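Local coordinates for thiosulfate reductase (Thermus thermophilus, PDB 2VPZ), which probably catalyses reduction of sulfur compounds such as polysulfide or thiosulfate, using a molybdenum atom held by two molybdopterin guanine dinucleotides and a [4Fe-4S] cluster, at residues 417-425 with 451-459; 612-623 with 734-742. One frame throughout, in Å; residues are numbered along the deposited sequence.

Contact 1 (417-425 with 451-459)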
loop_
_atom_site.group_PDB
_atom_site.type_symbol
_atom_site.label_atom_id
_atom_site.label_comp_id
_atom_site.label_asym_id
_atom_site.label_seq_id
_atom_site.Cartn_x
_atom_site.Cartn_y
_atom_site.Cartn_z
ATOM N N ILE A 417 -0.973 49.959 19.525
ATOM C CA ILE A 417 -2.282 49.868 20.191
ATOM C C ILE A 417 -2.300 49.594 21.688
ATOM O O ILE A 417 -3.081 50.152 22.481
ATOM C CB ILE A 417 -3.226 48.786 19.470
ATOM C CG1 ILE A 417 -4.677 48.924 19.915
ATOM C CG2 ILE A 417 -2.665 47.363 19.735
ATOM C CD1 ILE A 417 -5.705 48.387 18.901
ATOM N N GLN A 418 -1.382 48.728 22.066
ATOM C CA GLN A 418 -1.196 48.269 23.421
ATOM C C GLN A 418 -0.515 49.289 24.365
ATOM O O GLN A 418 -0.643 49.182 25.584
ATOM C CB GLN A 418 -0.466 46.928 23.335
ATOM C CG GLN A 418 0.622 46.874 22.227
ATOM C CD GLN A 418 1.990 46.915 22.838
ATOM O OE1 GLN A 418 2.105 46.734 24.052
ATOM N NE2 GLN A 418 3.030 47.126 22.040
ATOM N N GLU A 419 0.166 50.311 23.831
ATOM C CA GLU A 419 0.845 51.329 24.653
ATOM C C GLU A 419 -0.027 52.592 24.976
ATOM O O GLU A 419 0.189 53.244 26.007
ATOM C CB GLU A 419 2.203 51.713 24.040
ATOM C CG GLU A 419 3.214 50.531 23.890
ATOM C CD GLU A 419 3.540 49.838 25.228
ATOM O OE1 GLU A 419 3.773 50.569 26.215
ATOM O OE2 GLU A 419 3.576 48.582 25.270
ATOM N N LEU A 420 -1.015 52.907 24.128
ATOM C CA LEU A 420 -1.940 54.053 24.320
ATOM C C LEU A 420 -3.083 53.760 25.304
ATOM O O LEU A 420 -4.025 54.564 25.413
ATOM C CB LEU A 420 -2.630 54.489 23.003
ATOM C CG LEU A 420 -1.840 54.501 21.699
ATOM C CD1 LEU A 420 -2.791 54.330 20.515
ATOM C CD2 LEU A 420 -1.004 55.784 21.574
ATOM N N ILE A 421 -3.025 52.615 25.977
ATOM C CA ILE A 421 -4.073 52.190 26.939
ATOM C C ILE A 421 -3.783 52.649 28.355
ATOM O O ILE A 421 -4.670 52.736 29.198
ATOM C CB ILE A 421 -4.240 50.635 27.079
ATOM C CG1 ILE A 421 -4.508 49.977 25.742
ATOM C CG2 ILE A 421 -5.386 50.329 28.096
ATOM C CD1 ILE A 421 -5.774 49.099 25.703
ATOM N N GLU A 422 -2.503 52.859 28.611
ATOM C CA GLU A 422 -1.988 53.272 29.906
ATOM C C GLU A 422 -2.437 54.738 30.130
ATOM O O GLU A 422 -2.935 55.077 31.236
ATOM C CB GLU A 422 -0.466 53.104 29.929
ATOM C CG GLU A 422 0.253 53.308 31.253
ATOM C CD GLU A 422 1.754 53.546 31.056
ATOM O OE1 GLU A 422 2.125 54.048 29.968
ATOM O OE2 GLU A 422 2.555 53.250 31.984
ATOM N N PRO A 423 -2.261 55.633 29.124
ATOM C CA PRO A 423 -2.666 57.037 29.197
ATOM C C PRO A 423 -4.132 57.258 29.695
ATOM O O PRO A 423 -4.461 58.324 30.231
ATOM C CB PRO A 423 -2.481 57.528 27.757
ATOM C CG PRO A 423 -1.281 56.745 27.255
ATOM C CD PRO A 423 -1.309 55.409 28.021
ATOM N N MET A 424 -5.004 56.261 29.507
ATOM C CA MET A 424 -6.433 56.277 29.908
ATOM C C MET A 424 -6.684 55.948 31.395
ATOM O O MET A 424 -7.766 56.228 31.932
ATOM C CB MET A 424 -7.294 55.293 29.081
ATOM C CG MET A 424 -7.203 55.371 27.561
ATOM S SD MET A 424 -7.811 53.860 26.705
ATOM C CE MET A 424 -8.506 54.564 25.170
ATOM N N ILE A 425 -5.710 55.312 32.033
ATOM C CA ILE A 425 -5.777 54.904 33.441
ATOM C C ILE A 425 -5.109 55.949 34.376
ATOM O O ILE A 425 -5.748 56.432 35.308
ATOM C CB ILE A 425 -5.117 53.471 33.681
ATOM C CG1 ILE A 425 -5.793 52.389 32.833
ATOM C CG2 ILE A 425 -5.220 53.087 35.172
ATOM C CD1 ILE A 425 -4.878 51.179 32.496
ATOM N N ARG A 451 -6.231 45.205 32.709
ATOM C CA ARG A 451 -5.783 46.588 32.480
ATOM C C ARG A 451 -6.709 47.315 31.445
ATOM O O ARG A 451 -7.045 48.468 31.638
ATOM C CB ARG A 451 -4.300 46.681 32.037
ATOM C CG ARG A 451 -3.757 48.138 31.942
ATOM C CD ARG A 451 -2.394 48.280 31.204
ATOM N NE ARG A 451 -2.392 47.765 29.828
ATOM C CZ ARG A 451 -1.365 47.799 28.975
ATOM N NH1 ARG A 451 -0.206 48.332 29.323
ATOM N NH2 ARG A 451 -1.493 47.284 27.755
ATOM N N THR A 452 -7.118 46.644 30.371
ATOM C CA THR A 452 -8.025 47.245 29.390
ATOM C C THR A 452 -9.423 47.613 30.008
ATOM O O THR A 452 -10.047 48.609 29.631
ATOM C CB THR A 452 -8.227 46.319 28.131
ATOM O OG1 THR A 452 -6.972 45.938 27.593
ATOM C CG2 THR A 452 -9.092 47.019 27.067
ATOM N N LYS A 453 -9.901 46.817 30.968
ATOM C CA LYS A 453 -11.202 47.024 31.648
ATOM C C LYS A 453 -11.173 48.206 32.652
ATOM O O LYS A 453 -12.175 48.909 32.868
ATOM C CB LYS A 453 -11.692 45.727 32.313
ATOM C CG LYS A 453 -11.756 44.524 31.360
ATOM C CD LYS A 453 -12.555 43.361 31.952
ATOM C CE LYS A 453 -12.933 42.285 30.907
ATOM N NZ LYS A 453 -13.090 40.910 31.502
ATOM N N GLU A 454 -10.011 48.400 33.272
ATOM C CA GLU A 454 -9.762 49.525 34.174
ATOM C C GLU A 454 -9.874 50.792 33.277
ATOM O O GLU A 454 -10.556 51.767 33.614
ATOM C CB GLU A 454 -8.339 49.446 34.730
ATOM C CG GLU A 454 -8.193 49.333 36.242
ATOM C CD GLU A 454 -6.897 49.978 36.773
ATOM O OE1 GLU A 454 -6.939 51.176 37.161
ATOM O OE2 GLU A 454 -5.839 49.281 36.773
ATOM N N ALA A 455 -9.178 50.758 32.138
ATOM C CA ALA A 455 -9.171 51.861 31.178
ATOM C C ALA A 455 -10.572 52.202 30.619
ATOM O O ALA A 455 -10.871 53.369 30.394
ATOM C CB ALA A 455 -8.148 51.598 30.032
ATOM N N LEU A 456 -11.443 51.229 30.383
ATOM C CA LEU A 456 -12.787 51.585 29.908
ATOM C C LEU A 456 -13.564 52.245 31.076
ATOM O O LEU A 456 -14.398 53.131 30.860
ATOM C CB LEU A 456 -13.594 50.385 29.344
ATOM C CG LEU A 456 -12.933 49.487 28.283
ATOM C CD1 LEU A 456 -13.876 48.331 27.859
ATOM C CD2 LEU A 456 -12.495 50.318 27.060
ATOM N N LYS A 457 -13.290 51.829 32.313
ATOM C CA LYS A 457 -13.944 52.379 33.499
ATOM C C LYS A 457 -13.757 53.915 33.580
ATOM O O LYS A 457 -14.703 54.690 33.716
ATOM C CB LYS A 457 -13.413 51.728 34.814
ATOM C CG LYS A 457 -14.424 50.832 35.582
ATOM C CD LYS A 457 -14.987 49.676 34.721
ATOM C CE LYS A 457 -16.452 49.323 35.082
ATOM N NZ LYS A 457 -16.593 48.081 35.927
ATOM N N ASN A 458 -12.509 54.340 33.437
ATOM C CA ASN A 458 -12.126 55.732 33.509
ATOM C C ASN A 458 -12.481 56.679 32.343
ATOM O O ASN A 458 -12.243 57.882 32.407
ATOM C CB ASN A 458 -10.620 55.820 33.769
ATOM C CG ASN A 458 -10.265 56.680 34.963
ATOM O OD1 ASN A 458 -11.135 57.342 35.542
ATOM N ND2 ASN A 458 -8.981 56.681 35.340
ATOM N N LEU A 459 -13.062 56.157 31.274
ATOM C CA LEU A 459 -13.382 56.980 30.106
ATOM C C LEU A 459 -14.654 57.827 30.210
ATOM O O LEU A 459 -15.598 57.459 30.910
ATOM C CB LEU A 459 -13.432 56.118 28.816
ATOM C CG LEU A 459 -12.191 55.438 28.195
ATOM C CD1 LEU A 459 -12.600 54.338 27.178
ATOM C CD2 LEU A 459 -11.268 56.482 27.525
#
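The backbone carbonyl of Gln418 meets Arg451: the oxygen Gln418 O lies 3.0 Å from Arg451 NH2, approaching the guanidinium obliquely. Arg451 gets there by sending CG anti to its backbone N (chi1 -174°) and then bending at chi3 (58°), a course that carries the group from the helix toward the turn running from Glu419 to Glu422. Arg451 NH1 also makes a weak hydrogen bond to Tyr723, whose hydroxyl is bonded to Glu419 as well.

Within that turn, Ile421 presents its two branches to different partners. CB lies over one face of the Arg451 guanidinium, while the methyl Ile421 CG2 packs 3.6 Å from Ala455 CB, and the other branch ends with CD1 beside both OG1 and CG2 of Thr452. Met424 follows, its CB 3.9 Å from Ala455 CB. The chain bends at chi3 and brings Met424 CE to Leu459 CD2 at 4.1 Å, the two side chains crossing obliquely.

Ile425 is the third side chain to reach the Ala455 methyl. Ile425 CG1 packs 3.7 Å from Ala455 CB, CD1 abuts the aliphatic part of Arg451 at CG, and CG2 turns to the Glu454 carboxylate. The single methyl of Ala455 is thus shared by Ile421, Met424 and Ile425, an example of how a small residue lets two backbones come close: the CA atoms of Ile425 and Ala455 are 5.1 Å apart. At the solvent side, Asn458 ND2 lies 3.2 Å from Ile425 O.

The contact sets the short helix 423-426 and the turn before it against helix 449-457. Beneath them runs a parallel sheet: Met424 rests on strands 141-144 and 435-438, Leu456 and Leu459 also touch strand 435-438, and Ile417 reaches helix 168-184.

Contact 2 (612-623 with 734-742). With MGD (2-amino-5,6-dimercapto-7-methyl-3,7,8a,9-tetrahydro-8-oxa-1,3,9,10-tetraaza-anthracen-4-one guanosine dinucleotide), chain I.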
loop_
_atom_site.group_PDB
_atom_site.type_symbol
_atom_site.label_atom_id
_atom_site.label_comp_id
_atom_site.label_asym_id
_atom_site.label_seq_id
_atom_site.Cartn_x
_atom_site.Cartn_y
_atom_site.Cartn_z
ATOM N N GLU A 612 14.077 33.783 28.939
ATOM C CA GLU A 612 13.713 33.385 30.301
ATOM C C GLU A 612 12.979 32.039 30.146
ATOM O O GLU A 612 12.154 31.871 29.242
ATOM C CB GLU A 612 12.807 34.417 30.983
ATOM C CG GLU A 612 12.690 34.189 32.506
ATOM C CD GLU A 612 11.365 34.657 33.148
ATOM O OE1 GLU A 612 10.635 35.466 32.529
ATOM O OE2 GLU A 612 11.076 34.208 34.280
ATOM N N GLU A 613 13.275 31.089 31.021
ATOM C CA GLU A 613 12.694 29.748 30.942
ATOM C C GLU A 613 11.464 29.458 31.834
ATOM O O GLU A 613 11.251 30.134 32.848
ATOM C CB GLU A 613 13.805 28.722 31.172
ATOM C CG GLU A 613 14.988 28.924 30.217
ATOM C CD GLU A 613 15.585 27.620 29.680
ATOM O OE1 GLU A 613 14.982 26.546 29.905
ATOM O OE2 GLU A 613 16.635 27.690 29.033
ATOM N N PRO A 614 10.629 28.468 31.445
ATOM C CA PRO A 614 9.444 28.173 32.266
ATOM C C PRO A 614 9.797 27.632 33.657
ATOM O O PRO A 614 10.787 26.894 33.792
ATOM C CB PRO A 614 8.679 27.086 31.492
ATOM C CG PRO A 614 9.447 26.858 30.194
ATOM C CD PRO A 614 10.830 27.445 30.408
ATOM N N PRO A 615 9.051 28.047 34.715
ATOM C CA PRO A 615 9.433 27.476 36.018
ATOM C C PRO A 615 8.997 25.986 35.992
ATOM O O PRO A 615 8.071 25.594 35.235
ATOM C CB PRO A 615 8.600 28.257 37.052
ATOM C CG PRO A 615 7.968 29.429 36.327
ATOM C CD PRO A 615 8.073 29.147 34.834
ATOM N N GLU A 616 9.646 25.148 36.795
ATOM C CA GLU A 616 9.309 23.727 36.887
ATOM C C GLU A 616 7.823 23.594 37.381
ATOM O O GLU A 616 7.373 24.334 38.273
ATOM C CB GLU A 616 10.385 22.988 37.780
ATOM C CG GLU A 616 9.987 22.314 39.097
ATOM C CD GLU A 616 11.142 21.526 39.752
ATOM O OE1 GLU A 616 10.901 20.407 40.260
ATOM O OE2 GLU A 616 12.295 22.045 39.742
ATOM N N GLY A 617 7.073 22.711 36.707
ATOM C CA GLY A 617 5.641 22.478 36.891
ATOM C C GLY A 617 4.824 23.251 35.839
ATOM O O GLY A 617 3.598 23.083 35.710
ATOM N N PHE A 618 5.507 24.093 35.063
ATOM C CA PHE A 618 4.903 24.951 34.021
ATOM C C PHE A 618 5.353 24.653 32.574
ATOM O O PHE A 618 6.318 23.929 32.367
ATOM C CB PHE A 618 5.206 26.430 34.312
ATOM C CG PHE A 618 4.425 27.029 35.467
ATOM C CD1 PHE A 618 4.815 26.816 36.787
ATOM C CD2 PHE A 618 3.299 27.821 35.217
ATOM C CE1 PHE A 618 4.103 27.369 37.844
ATOM C CE2 PHE A 618 2.571 28.393 36.255
ATOM C CZ PHE A 618 2.967 28.173 37.573
ATOM N N TYR A 619 4.645 25.217 31.597
ATOM C CA TYR A 619 4.973 25.062 30.164
ATOM C C TYR A 619 4.869 26.394 29.417
ATOM O O TYR A 619 4.087 27.249 29.818
ATOM C CB TYR A 619 4.046 24.061 29.481
ATOM C CG TYR A 619 4.090 22.686 30.075
ATOM C CD1 TYR A 619 3.259 22.340 31.146
ATOM C CD2 TYR A 619 5.006 21.734 29.607
ATOM C CE1 TYR A 619 3.333 21.083 31.746
ATOM C CE2 TYR A 619 5.100 20.470 30.196
ATOM C CZ TYR A 619 4.259 20.148 31.265
ATOM O OH TYR A 619 4.353 18.901 31.851
ATOM N N ARG A 620 5.647 26.597 28.350
ATOM C CA ARG A 620 5.495 27.824 27.590
ATOM C C ARG A 620 4.161 27.648 26.811
ATOM O O ARG A 620 3.865 26.566 26.315
ATOM C CB ARG A 620 6.665 28.068 26.620
ATOM C CG ARG A 620 6.681 29.475 25.985
ATOM C CD ARG A 620 7.890 29.670 25.050
ATOM N NE ARG A 620 9.182 29.487 25.708
ATOM C CZ ARG A 620 9.831 30.395 26.437
ATOM N NH1 ARG A 620 9.318 31.605 26.628
ATOM N NH2 ARG A 620 11.014 30.085 26.979
ATOM N N LEU A 621 3.360 28.719 26.749
ATOM C CA LEU A 621 2.047 28.763 26.104
ATOM C C LEU A 621 2.234 29.186 24.634
ATOM O O LEU A 621 2.540 30.354 24.377
ATOM C CB LEU A 621 1.142 29.773 26.814
ATOM C CG LEU A 621 -0.403 29.719 26.850
ATOM C CD1 LEU A 621 -1.002 31.143 26.772
ATOM C CD2 LEU A 621 -0.912 28.837 25.708
ATOM N N LEU A 622 2.108 28.240 23.681
ATOM C CA LEU A 622 2.258 28.564 22.262
ATOM C C LEU A 622 0.798 28.668 21.736
ATOM O O LEU A 622 -0.132 28.183 22.378
ATOM C CB LEU A 622 3.116 27.519 21.528
ATOM C CG LEU A 622 4.559 27.214 22.049
ATOM C CD1 LEU A 622 5.293 26.184 21.143
ATOM C CD2 LEU A 622 5.381 28.519 22.150
ATOM N N TYR A 623 0.578 29.321 20.593
ATOM C CA TYR A 623 -0.786 29.492 20.125
ATOM C C TYR A 623 -0.775 29.678 18.603
ATOM O O TYR A 623 0.273 29.914 18.006
ATOM C CB TYR A 623 -1.405 30.691 20.842
ATOM C CG TYR A 623 -0.589 31.956 20.663
ATOM C CD1 TYR A 623 -0.739 32.758 19.530
ATOM C CD2 TYR A 623 0.433 32.307 21.574
ATOM C CE1 TYR A 623 0.086 33.854 19.285
ATOM C CE2 TYR A 623 1.264 33.398 21.344
ATOM C CZ TYR A 623 1.085 34.178 20.189
ATOM O OH TYR A 623 1.900 35.255 19.941
ATOM N N LEU A 734 4.358 38.068 22.937
ATOM C CA LEU A 734 3.390 37.237 23.672
ATOM C C LEU A 734 3.815 35.867 24.257
ATOM O O LEU A 734 3.276 35.440 25.282
ATOM C CB LEU A 734 2.123 37.040 22.804
ATOM C CG LEU A 734 1.241 38.258 22.494
ATOM C CD1 LEU A 734 0.025 37.807 21.661
ATOM C CD2 LEU A 734 0.786 38.957 23.799
ATOM N N ARG A 735 4.780 35.202 23.620
ATOM C CA ARG A 735 5.290 33.847 23.971
ATOM C C ARG A 735 6.209 33.787 25.190
ATOM O O ARG A 735 7.046 32.902 25.357
ATOM C CB ARG A 735 5.984 33.236 22.723
ATOM C CG ARG A 735 5.042 33.317 21.500
ATOM C CD ARG A 735 5.297 32.465 20.232
ATOM N NE ARG A 735 4.116 32.602 19.370
ATOM C CZ ARG A 735 4.019 32.384 18.060
ATOM N NH1 ARG A 735 5.055 31.984 17.354
ATOM N NH2 ARG A 735 2.863 32.617 17.452
ATOM N N VAL A 736 5.951 34.714 26.077
ATOM C CA VAL A 736 6.718 34.976 27.272
ATOM C C VAL A 736 5.879 34.523 28.521
ATOM O O VAL A 736 6.331 34.604 29.674
ATOM C CB VAL A 736 7.053 36.526 27.103
ATOM C CG1 VAL A 736 6.532 37.337 28.244
ATOM C CG2 VAL A 736 8.519 36.742 26.733
ATOM N N ASN A 737 4.675 34.008 28.263
ATOM C CA ASN A 737 3.779 33.516 29.323
ATOM C C ASN A 737 3.932 32.003 29.517
ATOM O O ASN A 737 4.168 31.260 28.564
ATOM C CB ASN A 737 2.312 33.886 29.023
ATOM C CG ASN A 737 2.048 35.397 29.115
ATOM O OD1 ASN A 737 1.810 35.938 30.200
ATOM N ND2 ASN A 737 2.114 36.079 27.968
ATOM N N PHE A 738 3.823 31.575 30.770
ATOM C CA PHE A 738 3.945 30.187 31.181
ATOM C C PHE A 738 2.618 29.768 31.814
ATOM O O PHE A 738 1.945 30.565 32.486
ATOM C CB PHE A 738 5.132 30.039 32.160
ATOM C CG PHE A 738 6.439 30.662 31.657
ATOM C CD1 PHE A 738 7.037 31.723 32.342
ATOM C CD2 PHE A 738 7.061 30.189 30.489
ATOM C CE1 PHE A 738 8.236 32.325 31.862
ATOM C CE2 PHE A 738 8.263 30.775 29.993
ATOM C CZ PHE A 738 8.849 31.843 30.685
ATOM N N VAL A 739 2.252 28.518 31.590
ATOM C CA VAL A 739 0.994 27.976 32.053
ATOM C C VAL A 739 1.161 26.548 32.623
ATOM O O VAL A 739 2.065 25.820 32.190
ATOM C CB VAL A 739 0.016 27.979 30.830
ATOM C CG1 VAL A 739 0.117 26.657 30.068
ATOM C CG2 VAL A 739 -1.387 28.313 31.265
ATOM N N ARG A 740 0.350 26.170 33.620
ATOM C CA ARG A 740 0.374 24.809 34.177
ATOM C C ARG A 740 -1.053 24.215 34.114
ATOM O O ARG A 740 -2.037 24.962 34.072
ATOM C CB ARG A 740 0.917 24.784 35.595
ATOM C CG ARG A 740 -0.027 25.395 36.535
ATOM C CD ARG A 740 0.583 25.674 37.853
ATOM N NE ARG A 740 -0.472 25.451 38.800
ATOM C CZ ARG A 740 -1.115 26.406 39.426
ATOM N NH1 ARG A 740 -0.766 27.653 39.199
ATOM N NH2 ARG A 740 -2.135 26.123 40.237
ATOM N N LEU A 741 -1.166 22.886 34.085
ATOM C CA LEU A 741 -2.459 22.211 33.954
ATOM C C LEU A 741 -2.988 21.553 35.243
ATOM O O LEU A 741 -2.269 20.818 35.919
ATOM C CB LEU A 741 -2.433 21.187 32.793
ATOM C CG LEU A 741 -1.429 20.999 31.638
ATOM C CD1 LEU A 741 -2.204 20.158 30.614
ATOM C CD2 LEU A 741 -0.874 22.285 30.961
ATOM N N GLU A 742 -4.259 21.810 35.541
ATOM C CA GLU A 742 -4.958 21.345 36.737
ATOM C C GLU A 742 -6.193 20.528 36.302
ATOM O O GLU A 742 -7.036 21.048 35.574
ATOM C CB GLU A 742 -5.362 22.594 37.534
ATOM C CG GLU A 742 -6.057 22.433 38.889
ATOM C CD GLU A 742 -6.388 23.794 39.543
ATOM O OE1 GLU A 742 -7.528 24.289 39.362
ATOM O OE2 GLU A 742 -5.482 24.357 40.215
HETATM P PB MGD I . 3.599 32.069 13.316
HETATM O O1B MGD I . 3.479 32.710 14.642
HETATM O O2B MGD I . 4.789 32.248 12.518
HETATM O O3B MGD I . 2.238 32.641 12.698
HETATM O O3A MGD I . 0.054 32.858 11.410
HETATM P PA MGD I . 1.620 32.803 11.234
HETATM O O1A MGD I . 1.919 34.076 10.592
HETATM O O2A MGD I . 1.953 31.661 10.396
HETATM O "O5'" MGD I . 3.392 30.532 13.446
HETATM C "C5'" MGD I . 2.641 29.788 14.408
HETATM C "C4'" MGD I . 3.608 28.641 14.651
HETATM O "O4'" MGD I . 4.674 29.294 15.323
HETATM C "C3'" MGD I . 3.171 27.501 15.609
HETATM O "O3'" MGD I . 3.429 26.199 15.023
HETATM C "C2'" MGD I . 4.063 27.659 16.866
HETATM O "O2'" MGD I . 4.604 26.390 17.211
HETATM C "C1'" MGD I . 5.242 28.420 16.315
HETATM N N9 MGD I . 6.269 28.949 17.255
HETATM C C8 MGD I . 6.060 29.382 18.538
HETATM N N7 MGD I . 7.219 29.795 19.124
HETATM C C5 MGD I . 8.202 29.603 18.206
HETATM C C6 MGD I . 9.672 29.747 18.199
HETATM O O6 MGD I . 10.197 30.240 19.203
HETATM N N1 MGD I . 10.351 29.437 17.096
HETATM C C2 MGD I . 9.743 28.911 15.997
HETATM N N2 MGD I . 10.489 28.598 14.879
HETATM N N3 MGD I . 8.387 28.735 15.928
HETATM C C4 MGD I . 7.579 29.055 16.975
HETATM C C10 MGD I . -0.774 33.926 11.818
HETATM C C11 MGD I . -1.297 34.505 10.543
HETATM O O11 MGD I . -2.194 33.551 9.957
HETATM C C12 MGD I . -1.827 35.956 10.683
HETATM S S12 MGD I . -0.907 37.170 11.398
HETATM C C13 MGD I . -3.070 36.350 10.227
HETATM S S13 MGD I . -3.544 37.985 10.301
HETATM C C14 MGD I . -4.024 35.351 9.623
HETATM N N15 MGD I . -5.095 34.930 10.447
HETATM C C16 MGD I . -5.721 33.726 10.244
HETATM C C17 MGD I . -6.895 33.215 11.037
HETATM O O17 MGD I . -7.405 33.947 11.930
HETATM N N18 MGD I . -7.454 31.997 10.720
HETATM C C19 MGD I . -6.859 31.246 9.758
HETATM N N19 MGD I . -7.374 30.051 9.544
HETATM N N20 MGD I . -5.763 31.588 9.001
HETATM C C21 MGD I . -5.217 32.827 9.199
HETATM N N22 MGD I . -4.148 33.244 8.540
HETATM C C23 MGD I . -3.223 34.189 9.073
HETATM O O HOH W 1 1.390 21.288 34.881
HETATM O O HOH W 2 1.842 33.055 25.413
#
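Tyr619 and Val739 form an antiparallel hydrogen-bonded pair, with Tyr619 N giving a 2.7 Å bond to Val739 O and Val739 N returning one of 2.8 Å to Tyr619 O. Farther along, Leu621 N donates to Asn737 O. Where direct pairing stops, water takes over: one molecule links Gly617 O to Leu741 N, and another donates to both Leu621 O and Leu734 O. The latter carbonyl also accepts from Asn737 ND2.

Arg620 illustrates how one guanidinium can satisfy carbonyls of two loops. With chi3 bent to -59°, Arg620 NH1 donates at 2.9 Å to Arg735 O, nearly in the guanidinium plane, and Arg620 NH2 donates at 3.1 Å to Glu612 O. Phe738 CE2 lies over one face of the group, the planes 66° apart. A leucine here would probably leave Arg735 O and Glu612 O without these donors and break this tie between the two loops. The Phe738 ring carries Pro614 CA over one face, 3.7 Å from its centroid, in a CH-pi contact.

Toward the cofactor, Arg735 grips the phosphate oxygen MGD O1B with NH2 at 2.9 Å and, weakly, with NH1. Its guanidinium also makes an off-centre cation-pi contact with Tyr623, whose hydroxyl is hydrogen-bonded to His333. Tyr623 and Leu734 also touch the second MGD.

Strands 619-624 and 738-744 are neighbours in a mixed sheet, consistent with the double-psi beta-barrel fold of molybdopterin dinucleotide-binding domains, flanked by strand 692-696 beside the first and strand 666-671 beside the second; Val739 touches side chains of both flanking strands.

How the contacts relate
From the N terminus, the chain passes the iron-sulfur region before reaching contact 1, where 451-459 folds back on 417-425 and closes a loop that includes strand 435-438. Contact 2 opens only later: 612-623 pairs with 734-742 after 110 further residues, closing a far longer loop that takes in other strands of the same mixed sheet. The two are in series, neither nested nor crossed. The centres of contact 1 and contact 2 are about 26 Å apart. Contact 1 packs a turn and a short helical piece against a helix, over a parallel sheet; the other is strand pairing. They exemplify short-range and long-range closure in separate parts of the fold, contact 2 touching the two guanine dinucleotides directly.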